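Putative nitrite reductase NADPH (Small subunit) oxidoreductase protein (Vibrio parahaemolyticus RIMD 2210633, PDB 3C0D) is probably the small subunit of an NAD(P)H-dependent nitrite reductase, built on a Rieske-like fold and assigned to nitrate assimilation. Local coordinates at residues 27-32 with 51-56; 31-36 with 67-72; 39-44 with 79-84; 95-100 with 106-111. All blocks are in the same frame, centred on the assembly; numbering follows the deposited sequence.

Overall arrangement
Contacts 2 and 3 join the larger antiparallel sheet to the smaller sheet and the turn after it; contact 1 joins strand 28-35 to the weakly bonded strand 52-53 and the 3-10 segment beyond it; contact 4 lies within the larger sheet, at the protein surface. Contacts 1 and 2 share A31 and L32; contact 3 uses the adjoining strand 39-47, and a probable hydrogen bond from A31 N to V43 O joins the two strands. Contact 2 is purely apolar and largely buried; contact 3 adds a backbone carbonyl set against a tyrosine; contact 1 passes from buried alanine packing to an outer cation-pi stack. Contact 4, about 17 Å from contact 2 between centres, is held by backbone hydrogen bonds.

Contact 1: residues 27-32 with 51-56; sequences GERVAL and KAYVMS
The charged guanidinium of R29 lies flat on the phenol ring of Y53, and this cation-pi stack is the polar link between 27-32 and 51-56. Their planes are only 3° apart. R29 CZ is 4.1 Å from the centroid of the Y53 ring, but off-centre, because the group has slid toward the hydroxyl end: R29 CZ is 3.6 Å from Y53 OH. The arginine methylenes lie on the same side of the ring, CD over the face and CG out at the CD1 rim. R29 CD stands 3.7 Å from the Y53 centroid, 22° off the ring normal, which qualifies as a CH-pi contact, while R29 CG comes to 3.3 Å from Y53 CD1. The arginine chain is bent at chi2 and at a nearly eclipsed chi3 (-8°), a torsion that is uncertain in detail for a partly exposed side chain at this resolution. Both residues also touch a crystal neighbour, so lattice packing may influence this outer part of the contact.

Deeper in, the contact becomes apolar and looser. A31 CB faces the backbone of the 3-10 segment, 4.2 Å from S56 N and 4.4 Å from M55 CB. The selenium end of the selenomethionine M55 then leads away, toward S71 and L93. S56 N is hydrogen-bonded to D45 OD1, and its approach to A31 CB is packing alone. W46 meets the Y53 ring edge-to-face. Strand 39-47 thus mediates the arrangement: it pairs antiparallel with 28-35 and with the weakly bonded 52-53, while strand 21-25 borders 28-35 along its other edge.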
loop_
_atom_site.group_PDB
_atom_site.type_symbol
_atom_site.label_atom_id
_atom_site.label_comp_id
_atom_site.label_asym_id
_atom_site.label_seq_id
_atom_site.Cartn_x
_atom_site.Cartn_y
_atom_site.Cartn_z
ATOM N N GLY A 27 11.298 1.024 9.904
ATOM C CA GLY A 27 10.601 0.465 11.051
ATOM C C GLY A 27 9.108 0.203 11.012
ATOM O O GLY A 27 8.604 -0.617 11.780
ATOM N N GLU A 28 8.384 0.885 10.134
ATOM C CA GLU A 28 6.946 0.695 10.052
ATOM C C GLU A 28 6.556 -0.389 9.055
ATOM O O GLU A 28 7.183 -0.538 8.017
ATOM C CB GLU A 28 6.279 2.016 9.686
ATOM C CG GLU A 28 6.493 3.108 10.723
ATOM C CD GLU A 28 5.726 4.388 10.396
ATOM O OE1 GLU A 28 4.492 4.304 10.159
ATOM O OE2 GLU A 28 6.361 5.471 10.386
ATOM N N ARG A 29 5.515 -1.144 9.383
ATOM C CA ARG A 29 5.030 -2.214 8.521
ATOM C C ARG A 29 4.323 -1.635 7.325
ATOM O O ARG A 29 3.304 -0.977 7.491
ATOM C CB ARG A 29 4.010 -3.077 9.240
ATOM C CG ARG A 29 4.043 -4.512 8.780
ATOM C CD ARG A 29 4.941 -5.254 9.702
ATOM N NE ARG A 29 5.584 -4.301 10.578
ATOM C CZ ARG A 29 6.196 -4.647 11.687
ATOM N NH1 ARG A 29 6.227 -5.927 12.031
ATOM N NH2 ARG A 29 6.776 -3.725 12.442
ATOM N N VAL A 30 4.824 -1.909 6.123
ATOM C CA VAL A 30 4.213 -1.380 4.908
ATOM C C VAL A 30 3.771 -2.474 3.934
ATOM O O VAL A 30 4.398 -3.531 3.831
ATOM C CB VAL A 30 5.194 -0.433 4.181
ATOM C CG1 VAL A 30 4.523 0.207 2.989
ATOM C CG2 VAL A 30 5.697 0.616 5.144
ATOM N N ALA A 31 2.684 -2.209 3.222
ATOM C CA ALA A 31 2.160 -3.152 2.245
ATOM C C ALA A 31 2.298 -2.532 0.859
ATOM O O ALA A 31 1.778 -1.450 0.619
ATOM C CB ALA A 31 0.686 -3.467 2.543
ATOM N N LEU A 32 3.015 -3.201 -0.041
ATOM C CA LEU A 32 3.188 -2.688 -1.391
ATOM C C LEU A 32 2.193 -3.351 -2.329
ATOM O O LEU A 32 1.975 -4.561 -2.258
ATOM C CB LEU A 32 4.604 -2.938 -1.902
ATOM C CG LEU A 32 5.724 -2.254 -1.128
ATOM C CD1 LEU A 32 6.974 -2.241 -1.978
ATOM C CD2 LEU A 32 5.315 -0.831 -0.755
ATOM N N LYS A 51 -7.010 -5.120 13.967
ATOM C CA LYS A 51 -5.812 -5.205 14.764
ATOM C C LYS A 51 -4.828 -6.326 14.452
ATOM O O LYS A 51 -4.622 -7.225 15.271
ATOM C CB LYS A 51 -6.232 -5.271 16.231
ATOM C CG LYS A 51 -7.196 -4.180 16.596
ATOM C CD LYS A 51 -6.562 -2.841 16.315
ATOM C CE LYS A 51 -7.472 -1.708 16.722
ATOM N NZ LYS A 51 -6.857 -0.408 16.353
ATOM N N ALA A 52 -4.205 -6.264 13.280
ATOM C CA ALA A 52 -3.221 -7.267 12.896
ATOM C C ALA A 52 -2.574 -6.890 11.577
ATOM O O ALA A 52 -3.228 -6.308 10.716
ATOM C CB ALA A 52 -3.871 -8.641 12.789
ATOM N N TYR A 53 -1.283 -7.189 11.436
ATOM C CA TYR A 53 -0.596 -6.889 10.195
ATOM C C TYR A 53 -1.206 -7.875 9.247
ATOM O O TYR A 53 -0.895 -9.065 9.316
ATOM C CB TYR A 53 0.899 -7.170 10.276
ATOM C CG TYR A 53 1.635 -6.400 11.330
ATOM C CD1 TYR A 53 1.817 -5.022 11.226
ATOM C CD2 TYR A 53 2.144 -7.050 12.442
ATOM C CE1 TYR A 53 2.499 -4.306 12.214
ATOM C CE2 TYR A 53 2.817 -6.352 13.435
ATOM C CZ TYR A 53 2.999 -4.990 13.317
ATOM O OH TYR A 53 3.727 -4.340 14.279
ATOM N N VAL A 54 -2.073 -7.390 8.359
ATOM C CA VAL A 54 -2.737 -8.274 7.424
ATOM C C VAL A 54 -3.169 -7.621 6.109
ATOM O O VAL A 54 -3.720 -8.304 5.234
ATOM C CB VAL A 54 -3.963 -8.921 8.111
ATOM C CG1 VAL A 54 -5.092 -7.921 8.254
ATOM C CG2 VAL A 54 -4.403 -10.139 7.332
HETATM N N MSE A 55 -2.906 -6.326 5.949
HETATM C CA MSE A 55 -3.322 -5.646 4.734
HETATM C C MSE A 55 -2.695 -6.196 3.472
HETATM O O MSE A 55 -3.263 -6.077 2.384
HETATM C CB MSE A 55 -3.059 -4.145 4.829
HETATM C CG MSE A 55 -3.895 -3.425 5.900
HETATM SE SE MSE A 55 -5.850 -3.768 5.903
HETATM C CE MSE A 55 -6.309 -2.993 4.172
ATOM N N SER A 56 -1.534 -6.818 3.591
ATOM C CA SER A 56 -0.910 -7.350 2.392
ATOM C C SER A 56 -1.745 -8.503 1.849
ATOM O O SER A 56 -1.667 -8.849 0.682
ATOM C CB SER A 56 0.505 -7.829 2.700
ATOM O OG SER A 56 0.539 -9.218 2.937
#

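Contact 2: residues 31-36 with 67-72; sequences ALFYIP and MCVASP
The F33 ring meets V69 through its far end: F33 CZ is 3.7 Å from V69 CG2, and the methyl approaches obliquely, neither squarely over a face nor in the plane at an edge. The two side chains cross at about a right angle. CZ is the ring atom that touches V69, with V69 CB next at 4.1 Å from F33 CZ. In the same segment, the Y34 ring has P36 N 4.0 Å above one face, offset toward the rim; this is local packing within 31-36.

With V69 chi1 at 52°, CG1 sits between the backbone N and the carbonyl carbon, and CG2, trans to N, is the branch presented to the phenylalanine. F33 CB already points toward 67-72, and with CG anti to the carbonyl carbon (chi1 -78°) the ring extends to V69.

These strands are not sheet partners: the CA atoms of F33 and V69 are 9.2 Å apart, and side chains alone bridge the gap. The geometry is that of two packed antiparallel sheets, the larger containing 28-35 and the smaller formed by 59-62, 67-70 and 77-79, consistent with a Rieske-like domain. L80 touches both F33 and V69, adding a third apolar member.

Two residues further along 28-35 and two back along 67-70, I35 and M67 make a looser contact, I35 CG2 lying 4.4 Å from the selenium, SE, of M67. That selenomethionine is poorly ordered, which limits how precisely its position can be read. F18 packs against I35.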
loop_
_atom_site.group_PDB
_atom_site.type_symbol
_atom_site.label_atom_id
_atom_site.label_comp_id
_atom_site.label_asym_id
_atom_site.label_seq_id
_atom_site.Cartn_x
_atom_site.Cartn_y
_atom_site.Cartn_z
ATOM N N ALA A 31 2.684 -2.209 3.222
ATOM C CA ALA A 31 2.160 -3.152 2.245
ATOM C C ALA A 31 2.298 -2.532 0.859
ATOM O O ALA A 31 1.778 -1.450 0.619
ATOM C CB ALA A 31 0.686 -3.467 2.543
ATOM N N LEU A 32 3.015 -3.201 -0.041
ATOM C CA LEU A 32 3.188 -2.688 -1.391
ATOM C C LEU A 32 2.193 -3.351 -2.329
ATOM O O LEU A 32 1.975 -4.561 -2.258
ATOM C CB LEU A 32 4.604 -2.938 -1.902
ATOM C CG LEU A 32 5.724 -2.254 -1.128
ATOM C CD1 LEU A 32 6.974 -2.241 -1.978
ATOM C CD2 LEU A 32 5.315 -0.831 -0.755
ATOM N N PHE A 33 1.593 -2.557 -3.208
ATOM C CA PHE A 33 0.610 -3.075 -4.144
ATOM C C PHE A 33 0.927 -2.554 -5.536
ATOM O O PHE A 33 0.748 -1.366 -5.821
ATOM C CB PHE A 33 -0.795 -2.625 -3.745
ATOM C CG PHE A 33 -1.385 -3.398 -2.604
ATOM C CD1 PHE A 33 -1.903 -4.680 -2.808
ATOM C CD2 PHE A 33 -1.501 -2.816 -1.336
ATOM C CE1 PHE A 33 -2.543 -5.382 -1.758
ATOM C CE2 PHE A 33 -2.139 -3.502 -0.272
ATOM C CZ PHE A 33 -2.659 -4.784 -0.492
ATOM N N TYR A 34 1.392 -3.447 -6.402
ATOM C CA TYR A 34 1.732 -3.071 -7.770
ATOM C C TYR A 34 0.516 -3.150 -8.696
ATOM O O TYR A 34 -0.030 -4.227 -8.914
ATOM C CB TYR A 34 2.855 -3.982 -8.283
ATOM C CG TYR A 34 3.095 -3.920 -9.771
ATOM C CD1 TYR A 34 3.195 -2.697 -10.431
ATOM C CD2 TYR A 34 3.273 -5.086 -10.512
ATOM C CE1 TYR A 34 3.472 -2.633 -11.809
ATOM C CE2 TYR A 34 3.559 -5.035 -11.889
ATOM C CZ TYR A 34 3.662 -3.802 -12.529
ATOM O OH TYR A 34 4.003 -3.734 -13.865
ATOM N N ILE A 35 0.094 -2.004 -9.225
ATOM C CA ILE A 35 -1.042 -1.950 -10.146
ATOM C C ILE A 35 -0.481 -1.625 -11.526
ATOM O O ILE A 35 -0.073 -0.489 -11.771
ATOM C CB ILE A 35 -2.045 -0.826 -9.777
ATOM C CG1 ILE A 35 -2.378 -0.872 -8.284
ATOM C CG2 ILE A 35 -3.312 -0.989 -10.575
ATOM C CD1 ILE A 35 -3.033 -2.178 -7.843
ATOM N N PRO A 36 -0.461 -2.610 -12.450
ATOM C CA PRO A 36 0.063 -2.413 -13.812
ATOM C C PRO A 36 -0.230 -1.051 -14.457
ATOM O O PRO A 36 0.694 -0.338 -14.864
ATOM C CB PRO A 36 -0.562 -3.562 -14.590
ATOM C CG PRO A 36 -0.604 -4.654 -13.570
ATOM C CD PRO A 36 -1.094 -3.939 -12.325
HETATM N N MSE A 67 -9.215 2.172 -7.247
HETATM C CA MSE A 67 -9.272 0.959 -6.458
HETATM C C MSE A 67 -8.681 0.945 -5.075
HETATM O O MSE A 67 -7.735 1.658 -4.762
HETATM C CB MSE A 67 -8.746 -0.233 -7.243
HETATM C CG MSE A 67 -7.402 -0.102 -7.861
HETATM SE SE MSE A 67 -7.362 -1.578 -9.095
HETATM C CE MSE A 67 -7.727 -0.602 -10.733
ATOM N N CYS A 68 -9.278 0.079 -4.266
ATOM C CA CYS A 68 -8.927 -0.088 -2.876
ATOM C C CYS A 68 -8.673 -1.549 -2.518
ATOM O O CYS A 68 -8.906 -2.461 -3.327
ATOM C CB CYS A 68 -10.076 0.447 -2.020
ATOM S SG CYS A 68 -11.141 1.616 -2.916
ATOM N N VAL A 69 -8.193 -1.757 -1.293
ATOM C CA VAL A 69 -7.926 -3.094 -0.781
ATOM C C VAL A 69 -8.852 -3.397 0.407
ATOM O O VAL A 69 -8.967 -2.610 1.351
ATOM C CB VAL A 69 -6.457 -3.240 -0.341
ATOM C CG1 VAL A 69 -6.084 -2.128 0.606
ATOM C CG2 VAL A 69 -6.258 -4.586 0.322
ATOM N N ALA A 70 -9.516 -4.544 0.335
ATOM C CA ALA A 70 -10.422 -4.986 1.388
ATOM C C ALA A 70 -9.664 -5.733 2.503
ATOM O O ALA A 70 -8.956 -6.715 2.241
ATOM C CB ALA A 70 -11.502 -5.898 0.791
ATOM N N SER A 71 -9.799 -5.270 3.742
ATOM C CA SER A 71 -9.119 -5.956 4.826
ATOM C C SER A 71 -9.614 -7.396 4.808
ATOM O O SER A 71 -10.806 -7.644 4.614
ATOM C CB SER A 71 -9.437 -5.316 6.177
ATOM O OG SER A 71 -8.893 -6.107 7.221
ATOM N N PRO A 72 -8.701 -8.364 4.985
ATOM C CA PRO A 72 -9.089 -9.778 4.986
ATOM C C PRO A 72 -9.788 -10.211 6.280
ATOM O O PRO A 72 -10.129 -11.384 6.438
ATOM C CB PRO A 72 -7.767 -10.490 4.769
ATOM C CG PRO A 72 -6.805 -9.588 5.444
ATOM C CD PRO A 72 -7.238 -8.219 5.027
#

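Contact 3: residues 39-44 with 79-84; sequences GVYAVQ and SLKSGQ
Y41 meets the turn at two places on its ring, taking the carbonyl oxygen of L80 near CD2 and the aliphatic chain of K81 at an edge. Y41 CD2 is 3.4 Å from L80 O, which approaches obliquely, while K81 CD lies in the ring plane, 3.6 Å from Y41 CE2. The lysine gets there by a bend at chi2 (52°), which brings its CD methylene to the ring edge; the two side chains cross at about a right angle. At the base of the ring, Y41 CB packs on L80 CB at 4.0 Å. V43 comes to the same carbonyl from further along the strand, its CG1 3.9 Å from L80 O. That oxygen therefore has carbon neighbours from two strand residues spaced by one, as expected for side chains on one face of a strand.

The next shell shapes the turn. S79 OG and S82 OG share a hydrogen bond of 3.1 Å in which either could be the donor, and K81 N gives S79 OG a weak one. S79 N donates to Q84 O at 2.9 Å, closing the bend, and G83 takes up a positive phi of 103° within it. Residues 80-82 have helical backbone angles without regular helical bonding.

Beyond this, L80 is backbone-bonded to M67, and L93 touches V43. The turn following strand 77-79 of the small sheet thus lies against strand 39-47 of the large one, which is itself flanked by strands 28-35 and 95-100.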
loop_
_atom_site.group_PDB
_atom_site.type_symbol
_atom_site.label_atom_id
_atom_site.label_comp_id
_atom_site.label_asym_id
_atom_site.label_seq_id
_atom_site.Cartn_x
_atom_site.Cartn_y
_atom_site.Cartn_z
ATOM N N GLY A 39 1.039 1.861 -11.282
ATOM C CA GLY A 39 2.366 1.953 -10.698
ATOM C C GLY A 39 2.357 1.186 -9.383
ATOM O O GLY A 39 1.747 0.113 -9.301
ATOM N N VAL A 40 3.009 1.718 -8.350
ATOM C CA VAL A 40 3.043 1.022 -7.066
ATOM C C VAL A 40 2.544 1.875 -5.891
ATOM O O VAL A 40 2.985 3.014 -5.697
ATOM C CB VAL A 40 4.472 0.514 -6.771
ATOM C CG1 VAL A 40 4.478 -0.370 -5.557
ATOM C CG2 VAL A 40 5.001 -0.260 -7.961
ATOM N N TYR A 41 1.607 1.326 -5.119
ATOM C CA TYR A 41 1.061 2.026 -3.949
ATOM C C TYR A 41 1.460 1.348 -2.626
ATOM O O TYR A 41 1.463 0.122 -2.517
ATOM C CB TYR A 41 -0.459 2.114 -4.049
ATOM C CG TYR A 41 -0.920 2.934 -5.220
ATOM C CD1 TYR A 41 -0.928 2.404 -6.500
ATOM C CD2 TYR A 41 -1.310 4.264 -5.054
ATOM C CE1 TYR A 41 -1.314 3.180 -7.606
ATOM C CE2 TYR A 41 -1.697 5.056 -6.143
ATOM C CZ TYR A 41 -1.696 4.508 -7.422
ATOM O OH TYR A 41 -2.061 5.292 -8.516
ATOM N N ALA A 42 1.792 2.155 -1.624
ATOM C CA ALA A 42 2.203 1.652 -0.320
ATOM C C ALA A 42 1.225 2.115 0.736
ATOM O O ALA A 42 0.843 3.280 0.740
ATOM C CB ALA A 42 3.580 2.175 0.013
ATOM N N VAL A 43 0.823 1.221 1.635
ATOM C CA VAL A 43 -0.098 1.582 2.717
ATOM C C VAL A 43 0.341 0.816 3.965
ATOM O O VAL A 43 1.027 -0.196 3.843
ATOM C CB VAL A 43 -1.555 1.186 2.393
ATOM C CG1 VAL A 43 -2.087 2.017 1.237
ATOM C CG2 VAL A 43 -1.625 -0.302 2.052
ATOM N N GLN A 44 -0.030 1.279 5.157
ATOM C CA GLN A 44 0.350 0.557 6.368
ATOM C C GLN A 44 -0.250 -0.838 6.300
ATOM O O GLN A 44 -1.406 -1.005 5.902
ATOM C CB GLN A 44 -0.178 1.249 7.610
ATOM C CG GLN A 44 -1.657 1.074 7.834
ATOM C CD GLN A 44 -2.118 1.869 9.024
ATOM O OE1 GLN A 44 -1.953 3.092 9.062
ATOM N NE2 GLN A 44 -2.692 1.187 10.014
ATOM N N SER A 79 -8.868 2.786 0.325
ATOM C CA SER A 79 -8.302 3.337 -0.909
ATOM C C SER A 79 -6.775 3.270 -0.974
ATOM O O SER A 79 -6.106 3.840 -0.116
ATOM C CB SER A 79 -8.681 4.799 -1.052
ATOM O OG SER A 79 -7.734 5.444 -1.890
ATOM N N LEU A 80 -6.225 2.626 -2.003
ATOM C CA LEU A 80 -4.765 2.525 -2.148
ATOM C C LEU A 80 -4.072 3.873 -2.357
ATOM O O LEU A 80 -2.884 4.026 -2.041
ATOM C CB LEU A 80 -4.390 1.594 -3.314
ATOM C CG LEU A 80 -4.749 0.109 -3.192
ATOM C CD1 LEU A 80 -4.198 -0.640 -4.391
ATOM C CD2 LEU A 80 -4.183 -0.470 -1.900
ATOM N N LYS A 81 -4.800 4.848 -2.891
ATOM C CA LYS A 81 -4.200 6.151 -3.125
ATOM C C LYS A 81 -4.147 7.035 -1.885
ATOM O O LYS A 81 -3.073 7.492 -1.483
ATOM C CB LYS A 81 -4.934 6.898 -4.239
ATOM C CG LYS A 81 -4.319 8.266 -4.500
ATOM C CD LYS A 81 -2.805 8.129 -4.735
ATOM C CE LYS A 81 -2.056 9.450 -4.542
ATOM N NZ LYS A 81 -0.570 9.269 -4.604
ATOM N N SER A 82 -5.307 7.280 -1.288
ATOM C CA SER A 82 -5.385 8.137 -0.117
ATOM C C SER A 82 -5.288 7.374 1.189
ATOM O O SER A 82 -4.716 7.871 2.154
ATOM C CB SER A 82 -6.676 8.959 -0.151
ATOM O OG SER A 82 -7.806 8.134 -0.374
ATOM N N GLY A 83 -5.840 6.167 1.220
ATOM C CA GLY A 83 -5.794 5.369 2.429
ATOM C C GLY A 83 -7.119 5.374 3.160
ATOM O O GLY A 83 -7.354 4.568 4.062
ATOM N N GLN A 84 -7.992 6.287 2.762
ATOM C CA GLN A 84 -9.315 6.424 3.366
ATOM C C GLN A 84 -10.106 5.121 3.351
ATOM O O GLN A 84 -10.084 4.385 2.375
ATOM C CB GLN A 84 -10.112 7.498 2.614
ATOM C CG GLN A 84 -11.472 7.836 3.205
ATOM C CD GLN A 84 -11.373 8.419 4.606
ATOM O OE1 GLN A 84 -10.436 9.158 4.918
ATOM N NE2 GLN A 84 -12.350 8.100 5.455
#

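Contact 4: residues 95-100 with 106-111; sequences TWRVTV and CYLAKE
In both L108 and R97 the CG atom lies opposite its own carbonyl carbon, beside the backbone N (chi1 -52° for L108, -55° for R97), and a bend at R97 chi3 (58°) brings the guanidinium back over the leucine. The result is a methyl over a flat cation: L108 CD1 sits 3.9 Å above the plane of the R97 guanidinium, over its centre, and the same methyl is 3.7 Å from R97 CB. L108 CD1 thus touches both the aliphatic base and one face of the charged end. The other branch, CD2, turns to T99, coming 4.0 Å from T99 OG1.

Underneath, three backbone hydrogen bonds fix the register. C106 N donates to T99 O at 2.8 Å; T99 N returns one to C106 O at 3.1 Å. L108 N reaches R97 O at 3.0 Å. V98 CG1 is modelled beside C106 O at a doubtfully short distance.

Side chains alternate between the faces. V98 and Y107 point to one, V98 packing on A42 and Y107 on V7 and L9; T99 and C106 point to the other, where both meet K6. T99-C106 is the antiparallel hydrogen-bonded pair and V98-Y107 the non-hydrogen-bonded one. Strands 95-100 and 104-108 follow each other in the chain across a short connection, and their antiparallel pairing through these two pairs makes them a beta hairpin, which connects strands 39-47 and 6-11 within the larger antiparallel sheet of the Rieske-like fold.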
loop_
_atom_site.group_PDB
_atom_site.type_symbol
_atom_site.label_atom_id
_atom_site.label_comp_id
_atom_site.label_asym_id
_atom_site.label_seq_id
_atom_site.Cartn_x
_atom_site.Cartn_y
_atom_site.Cartn_z
ATOM N N THR A 95 0.160 6.324 4.332
ATOM C CA THR A 95 0.686 6.139 2.981
ATOM C C THR A 95 2.133 6.582 2.827
ATOM O O THR A 95 2.619 7.416 3.578
ATOM C CB THR A 95 -0.137 6.936 1.959
ATOM O OG1 THR A 95 -0.250 8.294 2.406
ATOM C CG2 THR A 95 -1.525 6.332 1.797
ATOM N N TRP A 96 2.814 6.015 1.840
ATOM C CA TRP A 96 4.201 6.364 1.555
ATOM C C TRP A 96 4.347 6.636 0.060
ATOM O O TRP A 96 3.888 5.845 -0.761
ATOM C CB TRP A 96 5.135 5.223 1.955
ATOM C CG TRP A 96 5.421 5.140 3.425
ATOM C CD1 TRP A 96 6.520 5.629 4.077
ATOM C CD2 TRP A 96 4.613 4.507 4.421
ATOM N NE1 TRP A 96 6.446 5.333 5.415
ATOM C CE2 TRP A 96 5.286 4.645 5.654
ATOM C CE3 TRP A 96 3.387 3.832 4.390
ATOM C CZ2 TRP A 96 4.772 4.132 6.851
ATOM C CZ3 TRP A 96 2.872 3.319 5.585
ATOM C CH2 TRP A 96 3.568 3.475 6.799
ATOM N N ARG A 97 4.984 7.752 -0.283
ATOM C CA ARG A 97 5.180 8.113 -1.676
ATOM C C ARG A 97 6.141 7.109 -2.321
ATOM O O ARG A 97 7.240 6.889 -1.817
ATOM C CB ARG A 97 5.757 9.530 -1.777
ATOM C CG ARG A 97 4.952 10.627 -1.061
ATOM C CD ARG A 97 5.224 11.978 -1.713
ATOM N NE ARG A 97 4.876 11.916 -3.133
ATOM C CZ ARG A 97 5.330 12.746 -4.069
ATOM N NH1 ARG A 97 6.163 13.730 -3.745
ATOM N NH2 ARG A 97 4.968 12.575 -5.337
ATOM N N VAL A 98 5.744 6.506 -3.436
ATOM C CA VAL A 98 6.598 5.514 -4.085
ATOM C C VAL A 98 6.757 5.695 -5.599
ATOM O O VAL A 98 5.813 6.066 -6.298
ATOM C CB VAL A 98 6.057 4.092 -3.805
ATOM C CG1 VAL A 98 6.952 3.047 -4.444
ATOM C CG2 VAL A 98 5.979 3.855 -2.320
ATOM N N THR A 99 7.960 5.420 -6.100
ATOM C CA THR A 99 8.243 5.529 -7.530
ATOM C C THR A 99 9.023 4.316 -8.025
ATOM O O THR A 99 9.670 3.614 -7.242
ATOM C CB THR A 99 9.060 6.790 -7.865
ATOM O OG1 THR A 99 10.269 6.806 -7.089
ATOM C CG2 THR A 99 8.241 8.031 -7.577
ATOM N N VAL A 100 8.958 4.085 -9.335
ATOM C CA VAL A 100 9.649 2.963 -9.968
ATOM C C VAL A 100 10.408 3.468 -11.191
ATOM O O VAL A 100 9.807 3.783 -12.217
ATOM C CB VAL A 100 8.645 1.886 -10.421
ATOM C CG1 VAL A 100 9.382 0.639 -10.861
ATOM C CG2 VAL A 100 7.665 1.595 -9.293
ATOM N N CYS A 106 11.325 2.528 -5.271
ATOM C CA CYS A 106 11.888 3.311 -4.188
ATOM C C CYS A 106 10.791 4.017 -3.413
ATOM O O CYS A 106 9.653 4.120 -3.870
ATOM C CB CYS A 106 12.841 4.380 -4.741
ATOM S SG CYS A 106 14.338 3.798 -5.543
ATOM N N TYR A 107 11.136 4.505 -2.232
ATOM C CA TYR A 107 10.187 5.273 -1.454
ATOM C C TYR A 107 10.849 6.641 -1.312
ATOM O O TYR A 107 12.073 6.741 -1.262
ATOM C CB TYR A 107 9.920 4.605 -0.106
ATOM C CG TYR A 107 11.031 4.644 0.902
ATOM C CD1 TYR A 107 11.197 5.741 1.748
ATOM C CD2 TYR A 107 11.858 3.545 1.087
ATOM C CE1 TYR A 107 12.163 5.731 2.772
ATOM C CE2 TYR A 107 12.830 3.524 2.105
ATOM C CZ TYR A 107 12.973 4.616 2.947
ATOM O OH TYR A 107 13.897 4.563 3.971
ATOM N N LEU A 108 10.051 7.697 -1.282
ATOM C CA LEU A 108 10.604 9.041 -1.183
ATOM C C LEU A 108 10.695 9.500 0.271
ATOM O O LEU A 108 9.696 9.494 0.993
ATOM C CB LEU A 108 9.739 10.000 -2.010
ATOM C CG LEU A 108 9.521 9.530 -3.459
ATOM C CD1 LEU A 108 8.505 10.412 -4.165
ATOM C CD2 LEU A 108 10.848 9.534 -4.198
ATOM N N ALA A 109 11.899 9.888 0.693
ATOM C CA ALA A 109 12.132 10.353 2.063
ATOM C C ALA A 109 12.347 11.869 2.140
ATOM O O ALA A 109 11.953 12.609 1.237
ATOM C CB ALA A 109 13.336 9.624 2.667
ATOM N N LYS A 110 12.973 12.320 3.226
ATOM C CA LYS A 110 13.260 13.741 3.437
ATOM C C LYS A 110 14.757 13.902 3.731
ATOM O O LYS A 110 15.568 13.189 3.139
ATOM C CB LYS A 110 12.420 14.268 4.605
ATOM C CG LYS A 110 10.955 13.840 4.539
ATOM C CD LYS A 110 10.085 14.549 5.578
ATOM C CE LYS A 110 9.831 16.009 5.213
ATOM N NZ LYS A 110 8.968 16.693 6.220
ATOM N N GLU A 111 15.131 14.829 4.619
ATOM C CA GLU A 111 16.550 15.012 4.961
ATOM C C GLU A 111 16.879 16.120 5.981
ATOM O O GLU A 111 16.161 16.284 6.971
ATOM C CB GLU A 111 17.368 15.212 3.679
ATOM C CG GLU A 111 18.380 14.096 3.435
ATOM C CD GLU A 111 18.896 14.063 2.002
ATOM O OE1 GLU A 111 19.839 13.288 1.726
ATOM O OE2 GLU A 111 18.355 14.805 1.149
#